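Local coordinates for lovastatin nonaketide synthase, polyketide synthase component (Aspergillus terreus, PDB 7CPX), which assembles the nonaketide dihydromonacolin L from malonyl-CoA, with NADPH and S-adenosylmethionine, in lovastatin biosynthesis, working as a homodimer with lovC, at residues L30-D39 with F382-L393; L120-V131 with F168-D178. The protein carries 2 engineered substitutions. All coordinates share one frame; numbering follows the deposited sequence.

Contact 1 of 2, residues L30-D39 with F382-L393; sequences LWELLQHPRD and FAVRHGVIPPNL
An aromatic cluster of W31, F382 and H386, continued by proline packing, joins helix 27-35 to the end of helix 369-386 and the chain that follows it in the ketosynthase. The two helix segments run nearly perpendicular (86°), their axes 11.0 Å apart, and wide side chains bridge the gap. The indole of W31 is sandwiched: F382 CB and H386 CD2 lie over one face, the Q35 amide carbon CD over the other. With CG trans to the backbone nitrogen (chi1 170°), W31 sets its five-membered ring in an offset stack on the H386 imidazole, centroids 4.0 Å apart and planes at 22°. V388 CB meets the indole in plane at its edge, 3.7 Å from W31 CZ2. The F382 ring turns its own edge to L30, whose CD2 is 3.7 Å from F382 CE2. No hydrogen bond joins the two segments, and rigid rings suit the extended chain where helix 27-35 stops: P390 CB and P391 CD lie against L34 O, and P37 CD packs on P391 CG at 3.5 Å. Beyond this layer, L30 touches C18 and F382 touches S16, both on strand 11-19, while strand 388-389 pairs antiparallel with strand 416-417.

Contact 2 of 2, residues L120-V131 with F168-D178; sequences LQGTSTAVYVGV and FDWHGPSMTID
F168, at the end of helix 159-168, offers its carbonyl to Q121 CA in a CH···O contact. D169 then leaves the helix with positive phi, and its O accepts the N-H of G122 (N to O 2.6 Å). G122 takes the third place of a type II turn; at its phi of 89° a CB would press on the carbonyl O of Q121, which calls for glycine. W170 lies flat between two groups. T125 CG2 sits over the indole, 3.6 Å from the six-membered ring's centroid and 15° off its normal; F168 CB lies over the opposite face, and V127 CG2 touches the edge. H171 N donates to T123 O at 2.8 Å. G172 lies against the backbone of S124-A126, where a side chain would run into the carbonyls of S124 and T125, so glycine suits the place. The P173 ring leans on the Y128 hydroxyl. From here the strands run parallel. S174 and T176 face helix 159-168 with V127 and V129, their hydroxyls bonded to S165 and S161. On the other face M175, bent at chi2 (61°), brings SD obliquely to the Y128 ring, 4.2 Å from its centroid; M175 O takes V129 N. I177 O receives V131 N at 2.9 Å, and its side chain meets I177 of the second subunit. D178 OD1 accepts A180 N, with its side chain about 8 Å from that of C181, the predicted ketosynthase nucleophile. Strand, helix 159-168 and strand form a beta-alpha-beta crossover of the thiolase fold, leading to the active-site cysteine.

In the fold
Both contacts belong to the ketosynthase, their centres about 29 Å apart and their nearest atoms about 14 Å apart, so they do not touch. Both relate to the same sheet: L30 and F382 of contact 1 pack on its strand 11-19, while contact 2 forms two of its strands at one end within the chain. Contact 1 is partly buried and relies on stacked rings and apolar packing without a hydrogen bond between its segments. Contact 2 is mostly buried, much closer in sequence (37 residues against 343), and built on a backbone hydrogen-bond ladder. No other chain touches contact 1, whereas contact 2 meets the second subunit and approaches the predicted active site.

Contact 1 of 2, residues L30-D39 with F382-L393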
loop_
_atom_site.group_PDB
_atom_site.type_symbol
_atom_site.label_atom_id
_atom_site.label_comp_id
_atom_site.label_asym_id
_atom_site.label_seq_id
_atom_site.Cartn_x
_atom_site.Cartn_y
_atom_site.Cartn_z
ATOM N N LEU A 30 -22.011 -32.546 25.163
ATOM C CA LEU A 30 -21.762 -33.104 23.840
ATOM C C LEU A 30 -22.683 -34.285 23.565
ATOM O O LEU A 30 -23.230 -34.412 22.464
ATOM C CB LEU A 30 -20.299 -33.526 23.715
ATOM C CG LEU A 30 -19.907 -34.214 22.407
ATOM C CD1 LEU A 30 -20.259 -33.349 21.212
ATOM C CD2 LEU A 30 -18.426 -34.538 22.405
ATOM N N TRP A 31 -22.867 -35.161 24.553
ATOM C CA TRP A 31 -23.767 -36.293 24.372
ATOM C C TRP A 31 -25.204 -35.827 24.193
ATOM O O TRP A 31 -25.935 -36.355 23.346
ATOM C CB TRP A 31 -23.667 -37.246 25.561
ATOM C CG TRP A 31 -24.731 -38.295 25.556
ATOM C CD1 TRP A 31 -25.604 -38.581 26.562
ATOM C CD2 TRP A 31 -25.047 -39.189 24.484
ATOM N NE1 TRP A 31 -26.439 -39.604 26.187
ATOM C CE2 TRP A 31 -26.118 -39.994 24.914
ATOM C CE3 TRP A 31 -24.528 -39.388 23.204
ATOM C CZ2 TRP A 31 -26.677 -40.984 24.111
ATOM C CZ3 TRP A 31 -25.083 -40.370 22.408
ATOM C CH2 TRP A 31 -26.146 -41.154 22.864
ATOM N N GLU A 32 -25.630 -34.841 24.986
ATOM C CA GLU A 32 -26.980 -34.311 24.831
ATOM C C GLU A 32 -27.182 -33.751 23.430
ATOM O O GLU A 32 -28.227 -33.969 22.807
ATOM C CB GLU A 32 -27.247 -33.234 25.881
ATOM C CG GLU A 32 -27.314 -33.757 27.303
ATOM C CD GLU A 32 -27.447 -32.646 28.326
ATOM O OE1 GLU A 32 -27.428 -31.463 27.927
ATOM O OE2 GLU A 32 -27.572 -32.956 29.529
ATOM N N LEU A 33 -26.186 -33.028 22.920
ATOM C CA LEU A 33 -26.267 -32.501 21.564
ATOM C C LEU A 33 -26.350 -33.630 20.544
ATOM O O LEU A 33 -27.183 -33.600 19.633
ATOM C CB LEU A 33 -25.056 -31.611 21.285
ATOM C CG LEU A 33 -24.824 -31.185 19.834
ATOM C CD1 LEU A 33 -26.023 -30.428 19.296
ATOM C CD2 LEU A 33 -23.569 -30.339 19.732
ATOM N N LEU A 34 -25.494 -34.641 20.689
ATOM C CA LEU A 34 -25.437 -35.706 19.694
ATOM C C LEU A 34 -26.738 -36.496 19.649
ATOM O O LEU A 34 -27.257 -36.781 18.564
ATOM C CB LEU A 34 -24.255 -36.629 19.982
ATOM C CG LEU A 34 -22.876 -36.006 19.758
ATOM C CD1 LEU A 34 -21.782 -36.922 20.271
ATOM C CD2 LEU A 34 -22.655 -35.696 18.288
ATOM N N GLN A 35 -27.283 -36.861 20.811
ATOM C CA GLN A 35 -28.536 -37.606 20.829
ATOM C C GLN A 35 -29.742 -36.717 20.563
ATOM O O GLN A 35 -30.805 -37.231 20.197
ATOM C CB GLN A 35 -28.709 -38.326 22.169
ATOM C CG GLN A 35 -28.980 -37.413 23.350
ATOM C CD GLN A 35 -29.087 -38.178 24.651
ATOM O OE1 GLN A 35 -29.164 -39.407 24.657
ATOM N NE2 GLN A 35 -29.089 -37.457 25.765
ATOM N N HIS A 36 -29.604 -35.406 20.739
ATOM C CA HIS A 36 -30.665 -34.438 20.462
ATOM C C HIS A 36 -30.075 -33.311 19.626
ATOM O O HIS A 36 -29.909 -32.181 20.103
ATOM C CB HIS A 36 -31.278 -33.911 21.759
ATOM C CG HIS A 36 -31.917 -34.976 22.594
ATOM N ND1 HIS A 36 -32.545 -36.073 22.044
ATOM C CD2 HIS A 36 -32.013 -35.122 23.937
ATOM C CE1 HIS A 36 -33.008 -36.843 23.012
ATOM N NE2 HIS A 36 -32.698 -36.289 24.170
ATOM N N PRO A 37 -29.748 -33.587 18.368
ATOM C CA PRO A 37 -29.023 -32.603 17.560
ATOM C C PRO A 37 -29.850 -31.364 17.265
ATOM O O PRO A 37 -31.082 -31.397 17.219
ATOM C CB PRO A 37 -28.696 -33.371 16.275
ATOM C CG PRO A 37 -29.732 -34.432 16.198
ATOM C CD PRO A 37 -30.025 -34.822 17.616
ATOM N N ARG A 38 -29.140 -30.257 17.066
ATOM C CA ARG A 38 -29.735 -28.981 16.708
ATOM C C ARG A 38 -28.859 -28.325 15.650
ATOM O O ARG A 38 -27.714 -28.726 15.426
ATOM C CB ARG A 38 -29.892 -28.073 17.934
ATOM C CG ARG A 38 -28.651 -27.999 18.808
ATOM C CD ARG A 38 -28.859 -27.076 19.996
ATOM N NE ARG A 38 -27.717 -27.084 20.902
ATOM C CZ ARG A 38 -27.534 -27.971 21.871
ATOM N NH1 ARG A 38 -28.399 -28.949 22.089
ATOM N NH2 ARG A 38 -26.453 -27.877 22.640
ATOM N N ASP A 39 -29.406 -27.299 14.999
ATOM C CA ASP A 39 -28.709 -26.616 13.910
ATOM C C ASP A 39 -27.590 -25.775 14.515
ATOM O O ASP A 39 -27.671 -24.551 14.637
ATOM C CB ASP A 39 -29.679 -25.764 13.102
ATOM C CG ASP A 39 -29.062 -25.231 11.826
ATOM O OD1 ASP A 39 -27.922 -25.627 11.508
ATOM O OD2 ASP A 39 -29.716 -24.417 11.142
ATOM N N PHE A 382 -20.139 -42.333 23.978
ATOM C CA PHE A 382 -21.344 -42.023 24.737
ATOM C C PHE A 382 -22.478 -42.952 24.330
ATOM O O PHE A 382 -23.111 -43.594 25.177
ATOM C CB PHE A 382 -21.743 -40.564 24.515
ATOM C CG PHE A 382 -20.651 -39.581 24.821
ATOM C CD1 PHE A 382 -19.731 -39.833 25.822
ATOM C CD2 PHE A 382 -20.544 -38.406 24.101
ATOM C CE1 PHE A 382 -18.728 -38.930 26.100
ATOM C CE2 PHE A 382 -19.544 -37.498 24.374
ATOM C CZ PHE A 382 -18.633 -37.760 25.375
ATOM N N ALA A 383 -22.717 -43.059 23.024
ATOM C CA ALA A 383 -23.735 -43.971 22.518
ATOM C C ALA A 383 -23.606 -45.340 23.168
ATOM O O ALA A 383 -24.528 -45.818 23.838
ATOM C CB ALA A 383 -23.617 -44.085 20.997
ATOM N N VAL A 384 -22.443 -45.974 23.004
ATOM C CA VAL A 384 -22.301 -47.342 23.481
ATOM C C VAL A 384 -22.462 -47.396 24.992
ATOM O O VAL A 384 -22.898 -48.414 25.541
ATOM C CB VAL A 384 -20.953 -47.935 23.026
ATOM C CG1 VAL A 384 -19.874 -47.706 24.067
ATOM C CG2 VAL A 384 -21.097 -49.417 22.728
ATOM N N ARG A 385 -22.130 -46.308 25.691
ATOM C CA ARG A 385 -22.297 -46.293 27.139
ATOM C C ARG A 385 -23.758 -46.109 27.529
ATOM O O ARG A 385 -24.198 -46.638 28.555
ATOM C CB ARG A 385 -21.439 -45.191 27.760
ATOM C CG ARG A 385 -21.647 -45.021 29.256
ATOM C CD ARG A 385 -20.438 -44.378 29.914
ATOM N NE ARG A 385 -20.144 -43.060 29.358
ATOM C CZ ARG A 385 -20.387 -41.906 29.967
ATOM N NH1 ARG A 385 -20.920 -41.856 31.178
ATOM N NH2 ARG A 385 -20.083 -40.770 29.345
ATOM N N HIS A 386 -24.520 -45.369 26.727
ATOM C CA HIS A 386 -25.910 -45.070 27.032
ATOM C C HIS A 386 -26.889 -45.918 26.234
ATOM O O HIS A 386 -28.102 -45.742 26.379
ATOM C CB HIS A 386 -26.191 -43.586 26.785
ATOM C CG HIS A 386 -25.277 -42.668 27.536
ATOM N ND1 HIS A 386 -25.231 -42.627 28.912
ATOM C CD2 HIS A 386 -24.369 -41.763 27.102
ATOM C CE1 HIS A 386 -24.336 -41.734 29.294
ATOM N NE2 HIS A 386 -23.799 -41.195 28.215
ATOM N N GLY A 387 -26.399 -46.830 25.398
ATOM C CA GLY A 387 -27.284 -47.688 24.639
ATOM C C GLY A 387 -28.199 -46.959 23.687
ATOM O O GLY A 387 -29.247 -47.494 23.318
ATOM N N VAL A 388 -27.835 -45.747 23.280
ATOM C CA VAL A 388 -28.630 -44.942 22.363
ATOM C C VAL A 388 -27.798 -44.682 21.118
ATOM O O VAL A 388 -26.654 -44.223 21.215
ATOM C CB VAL A 388 -29.072 -43.615 23.007
ATOM C CG1 VAL A 388 -29.800 -42.749 21.992
ATOM C CG2 VAL A 388 -29.950 -43.880 24.219
ATOM N N ILE A 389 -28.370 -44.974 19.956
ATOM C CA ILE A 389 -27.716 -44.683 18.684
ATOM C C ILE A 389 -28.069 -43.252 18.295
ATOM O O ILE A 389 -29.203 -42.992 17.868
ATOM C CB ILE A 389 -28.129 -45.688 17.598
ATOM C CG1 ILE A 389 -27.509 -47.055 17.903
ATOM C CG2 ILE A 389 -27.703 -45.187 16.226
ATOM C CD1 ILE A 389 -27.820 -48.130 16.884
ATOM N N PRO A 390 -27.149 -42.298 18.426
ATOM C CA PRO A 390 -27.501 -40.912 18.142
ATOM C C PRO A 390 -27.856 -40.736 16.679
ATOM O O PRO A 390 -27.327 -41.446 15.804
ATOM C CB PRO A 390 -26.227 -40.140 18.512
ATOM C CG PRO A 390 -25.139 -41.140 18.419
ATOM C CD PRO A 390 -25.744 -42.433 18.842
ATOM N N PRO A 391 -28.747 -39.803 16.367
ATOM C CA PRO A 391 -29.160 -39.588 14.979
ATOM C C PRO A 391 -28.163 -38.710 14.231
ATOM O O PRO A 391 -27.143 -38.282 14.765
ATOM C CB PRO A 391 -30.512 -38.894 15.128
ATOM C CG PRO A 391 -30.383 -38.127 16.393
ATOM C CD PRO A 391 -29.509 -38.953 17.298
ATOM N N ASN A 392 -28.484 -38.452 12.967
ATOM C CA ASN A 392 -27.723 -37.547 12.117
ATOM C C ASN A 392 -28.627 -36.396 11.709
ATOM O O ASN A 392 -29.712 -36.616 11.160
ATOM C CB ASN A 392 -27.185 -38.273 10.885
ATOM C CG ASN A 392 -26.242 -39.399 11.243
ATOM O OD1 ASN A 392 -25.033 -39.306 11.033
ATOM N ND2 ASN A 392 -26.791 -40.468 11.806
ATOM N N LEU A 393 -28.180 -35.172 11.982
ATOM C CA LEU A 393 -29.044 -34.013 11.794
ATOM C C LEU A 393 -29.380 -33.797 10.322
ATOM O O LEU A 393 -30.525 -33.474 9.987
ATOM C CB LEU A 393 -28.380 -32.773 12.389
ATOM C CG LEU A 393 -29.179 -31.471 12.313
ATOM C CD1 LEU A 393 -30.520 -31.618 13.017
ATOM C CD2 LEU A 393 -28.383 -30.323 12.913
#

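Contact 2 of 2, residues L120-V131 with F168-D178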
loop_
_atom_site.group_PDB
_atom_site.type_symbol
_atom_site.label_atom_id
_atom_site.label_comp_id
_atom_site.label_asym_id
_atom_site.label_seq_id
_atom_site.Cartn_x
_atom_site.Cartn_y
_atom_site.Cartn_z
ATOM N N LEU A 120 -0.843 -37.797 38.659
ATOM C CA LEU A 120 -0.230 -37.967 37.349
ATOM C C LEU A 120 1.041 -37.147 37.190
ATOM O O LEU A 120 1.852 -37.450 36.309
ATOM C CB LEU A 120 -1.222 -37.581 36.253
ATOM C CG LEU A 120 -2.572 -38.294 36.289
ATOM C CD1 LEU A 120 -3.518 -37.671 35.283
ATOM C CD2 LEU A 120 -2.405 -39.778 36.015
ATOM N N GLN A 121 1.229 -36.120 38.013
ATOM C CA GLN A 121 2.412 -35.278 37.916
ATOM C C GLN A 121 3.676 -36.113 38.054
ATOM O O GLN A 121 3.900 -36.758 39.084
ATOM C CB GLN A 121 2.361 -34.193 38.993
ATOM C CG GLN A 121 3.672 -33.463 39.225
ATOM C CD GLN A 121 3.488 -32.198 40.039
ATOM O OE1 GLN A 121 2.873 -31.237 39.581
ATOM N NE2 GLN A 121 4.016 -32.195 41.257
ATOM N N GLY A 122 4.501 -36.100 37.009
ATOM C CA GLY A 122 5.743 -36.839 36.996
ATOM C C GLY A 122 5.644 -38.259 36.487
ATOM O O GLY A 122 6.674 -38.940 36.399
ATOM N N THR A 123 4.448 -38.732 36.150
ATOM C CA THR A 123 4.294 -40.095 35.673
ATOM C C THR A 123 4.652 -40.183 34.191
ATOM O O THR A 123 5.006 -39.193 33.545
ATOM C CB THR A 123 2.865 -40.588 35.906
ATOM O OG1 THR A 123 2.823 -42.015 35.778
ATOM C CG2 THR A 123 1.921 -39.973 34.895
ATOM N N SER A 124 4.551 -41.396 33.650
ATOM C CA SER A 124 4.904 -41.674 32.267
ATOM C C SER A 124 3.719 -41.541 31.321
ATOM O O SER A 124 3.686 -42.211 30.282
ATOM C CB SER A 124 5.502 -43.076 32.149
ATOM O OG SER A 124 5.875 -43.355 30.811
ATOM N N THR A 125 2.745 -40.702 31.659
ATOM C CA THR A 125 1.580 -40.535 30.806
ATOM C C THR A 125 1.995 -40.005 29.441
ATOM O O THR A 125 2.821 -39.094 29.338
ATOM C CB THR A 125 0.577 -39.586 31.457
ATOM O OG1 THR A 125 0.007 -40.208 32.615
ATOM C CG2 THR A 125 -0.526 -39.233 30.481
ATOM N N ALA A 126 1.412 -40.576 28.394
ATOM C CA ALA A 126 1.697 -40.173 27.029
ATOM C C ALA A 126 0.653 -39.177 26.545
ATOM O O ALA A 126 -0.412 -39.017 27.141
ATOM C CB ALA A 126 1.718 -41.390 26.106
ATOM N N VAL A 127 0.972 -38.504 25.446
ATOM C CA VAL A 127 0.056 -37.570 24.805
ATOM C C VAL A 127 0.171 -37.741 23.300
ATOM O O VAL A 127 1.279 -37.838 22.762
ATOM C CB VAL A 127 0.342 -36.114 25.209
ATOM C CG1 VAL A 127 -0.587 -35.177 24.468
ATOM C CG2 VAL A 127 0.173 -35.951 26.699
ATOM N N TYR A 128 -0.972 -37.780 22.623
ATOM C CA TYR A 128 -1.022 -37.924 21.170
ATOM C C TYR A 128 -2.135 -37.003 20.684
ATOM O O TYR A 128 -3.317 -37.294 20.878
ATOM C CB TYR A 128 -1.267 -39.372 20.764
ATOM C CG TYR A 128 -0.165 -40.318 21.175
ATOM C CD1 TYR A 128 -0.110 -40.837 22.458
ATOM C CD2 TYR A 128 0.819 -40.698 20.277
ATOM C CE1 TYR A 128 0.896 -41.698 22.834
ATOM C CE2 TYR A 128 1.827 -41.558 20.644
ATOM C CZ TYR A 128 1.862 -42.058 21.923
ATOM O OH TYR A 128 2.872 -42.918 22.286
ATOM N N VAL A 129 -1.750 -35.889 20.068
ATOM C CA VAL A 129 -2.679 -34.841 19.672
ATOM C C VAL A 129 -2.785 -34.831 18.156
ATOM O O VAL A 129 -1.768 -34.787 17.453
ATOM C CB VAL A 129 -2.231 -33.468 20.202
ATOM C CG1 VAL A 129 -3.244 -32.398 19.842
ATOM C CG2 VAL A 129 -2.048 -33.527 21.701
ATOM N N GLY A 130 -4.016 -34.868 17.658
ATOM C CA GLY A 130 -4.278 -34.753 16.242
ATOM C C GLY A 130 -4.709 -33.353 15.867
ATOM O O GLY A 130 -5.802 -32.905 16.229
ATOM N N VAL A 131 -3.846 -32.642 15.151
ATOM C CA VAL A 131 -4.119 -31.286 14.702
ATOM C C VAL A 131 -3.793 -31.199 13.222
ATOM O O VAL A 131 -2.743 -31.673 12.775
ATOM C CB VAL A 131 -3.310 -30.246 15.501
ATOM C CG1 VAL A 131 -3.607 -30.375 16.977
ATOM C CG2 VAL A 131 -1.835 -30.426 15.246
ATOM N N PHE A 168 1.314 -30.838 32.868
ATOM C CA PHE A 168 0.989 -31.939 33.762
ATOM C C PHE A 168 2.216 -32.715 34.216
ATOM O O PHE A 168 2.066 -33.717 34.923
ATOM C CB PHE A 168 0.001 -32.892 33.085
ATOM C CG PHE A 168 -1.321 -32.262 32.756
ATOM C CD1 PHE A 168 -2.322 -32.186 33.706
ATOM C CD2 PHE A 168 -1.566 -31.751 31.496
ATOM C CE1 PHE A 168 -3.540 -31.610 33.410
ATOM C CE2 PHE A 168 -2.782 -31.173 31.191
ATOM C CZ PHE A 168 -3.771 -31.101 32.149
ATOM N N ASP A 169 3.417 -32.285 33.829
ATOM C CA ASP A 169 4.652 -32.939 34.256
ATOM C C ASP A 169 4.663 -34.405 33.833
ATOM O O ASP A 169 5.107 -35.284 34.573
ATOM C CB ASP A 169 4.843 -32.808 35.768
ATOM C CG ASP A 169 6.218 -33.249 36.229
ATOM O OD1 ASP A 169 7.002 -33.743 35.393
ATOM O OD2 ASP A 169 6.515 -33.102 37.433
ATOM N N TRP A 170 4.160 -34.672 32.633
ATOM C CA TRP A 170 4.137 -36.019 32.090
ATOM C C TRP A 170 5.428 -36.310 31.340
ATOM O O TRP A 170 6.058 -35.413 30.774
ATOM C CB TRP A 170 2.939 -36.202 31.161
ATOM C CG TRP A 170 1.626 -36.138 31.867
ATOM C CD1 TRP A 170 1.409 -36.271 33.204
ATOM C CD2 TRP A 170 0.345 -35.920 31.273
ATOM N NE1 TRP A 170 0.072 -36.154 33.481
ATOM C CE2 TRP A 170 -0.605 -35.939 32.311
ATOM C CE3 TRP A 170 -0.093 -35.714 29.965
ATOM C CZ2 TRP A 170 -1.962 -35.754 32.081
ATOM C CZ3 TRP A 170 -1.439 -35.535 29.739
ATOM C CH2 TRP A 170 -2.358 -35.555 30.791
ATOM N N HIS A 171 5.818 -37.583 31.344
ATOM C CA HIS A 171 7.058 -38.017 30.719
ATOM C C HIS A 171 6.845 -39.006 29.585
ATOM O O HIS A 171 7.829 -39.464 28.994
ATOM C CB HIS A 171 7.987 -38.639 31.769
ATOM C CG HIS A 171 8.390 -37.689 32.853
ATOM N ND1 HIS A 171 8.458 -36.326 32.660
ATOM C CD2 HIS A 171 8.739 -37.905 34.143
ATOM C CE1 HIS A 171 8.836 -35.743 33.783
ATOM N NE2 HIS A 171 9.013 -36.678 34.699
ATOM N N GLY A 172 5.606 -39.348 29.264
ATOM C CA GLY A 172 5.336 -40.241 28.165
ATOM C C GLY A 172 5.459 -39.540 26.832
ATOM O O GLY A 172 5.657 -38.319 26.740
ATOM N N PRO A 173 5.340 -40.318 25.759
ATOM C CA PRO A 173 5.416 -39.730 24.419
ATOM C C PRO A 173 4.367 -38.645 24.234
ATOM O O PRO A 173 3.237 -38.759 24.711
ATOM C CB PRO A 173 5.169 -40.924 23.493
ATOM C CG PRO A 173 5.568 -42.108 24.285
ATOM C CD PRO A 173 5.256 -41.788 25.714
ATOM N N SER A 174 4.756 -37.584 23.532
ATOM C CA SER A 174 3.930 -36.392 23.349
ATOM C C SER A 174 3.790 -36.064 21.871
ATOM O O SER A 174 3.993 -34.928 21.436
ATOM C CB SER A 174 4.517 -35.207 24.108
ATOM O OG SER A 174 4.472 -35.426 25.507
ATOM N N MET A 175 3.450 -37.069 21.072
ATOM C CA MET A 175 3.272 -36.853 19.645
ATOM C C MET A 175 2.163 -35.844 19.384
ATOM O O MET A 175 1.165 -35.785 20.106
ATOM C CB MET A 175 2.926 -38.165 18.942
ATOM C CG MET A 175 4.049 -39.173 18.863
ATOM S SD MET A 175 4.647 -39.701 20.474
ATOM C CE MET A 175 5.359 -41.290 20.055
ATOM N N THR A 176 2.351 -35.038 18.345
ATOM C CA THR A 176 1.282 -34.247 17.751
ATOM C C THR A 176 1.069 -34.778 16.342
ATOM O O THR A 176 1.853 -34.484 15.433
ATOM C CB THR A 176 1.616 -32.760 17.729
ATOM O OG1 THR A 176 1.816 -32.289 19.067
ATOM C CG2 THR A 176 0.482 -31.991 17.080
ATOM N N ILE A 177 0.021 -35.552 16.166
ATOM C CA ILE A 177 -0.232 -36.258 14.920
ATOM C C ILE A 177 -0.942 -35.333 13.950
ATOM O O ILE A 177 -1.646 -34.399 14.351
ATOM C CB ILE A 177 -1.061 -37.527 15.180
ATOM C CG1 ILE A 177 -0.409 -38.371 16.277
ATOM C CG2 ILE A 177 -1.204 -38.330 13.907
ATOM C CD1 ILE A 177 1.025 -38.740 15.994
ATOM N N ASP A 178 -0.748 -35.589 12.658
ATOM C CA ASP A 178 -1.480 -34.891 11.605
ATOM C C ASP A 178 -1.648 -35.872 10.451
ATOM O O ASP A 178 -0.744 -36.029 9.626
ATOM C CB ASP A 178 -0.758 -33.623 11.163
ATOM C CG ASP A 178 -1.648 -32.702 10.353
ATOM O OD1 ASP A 178 -2.744 -33.139 9.947
ATOM O OD2 ASP A 178 -1.261 -31.535 10.136
#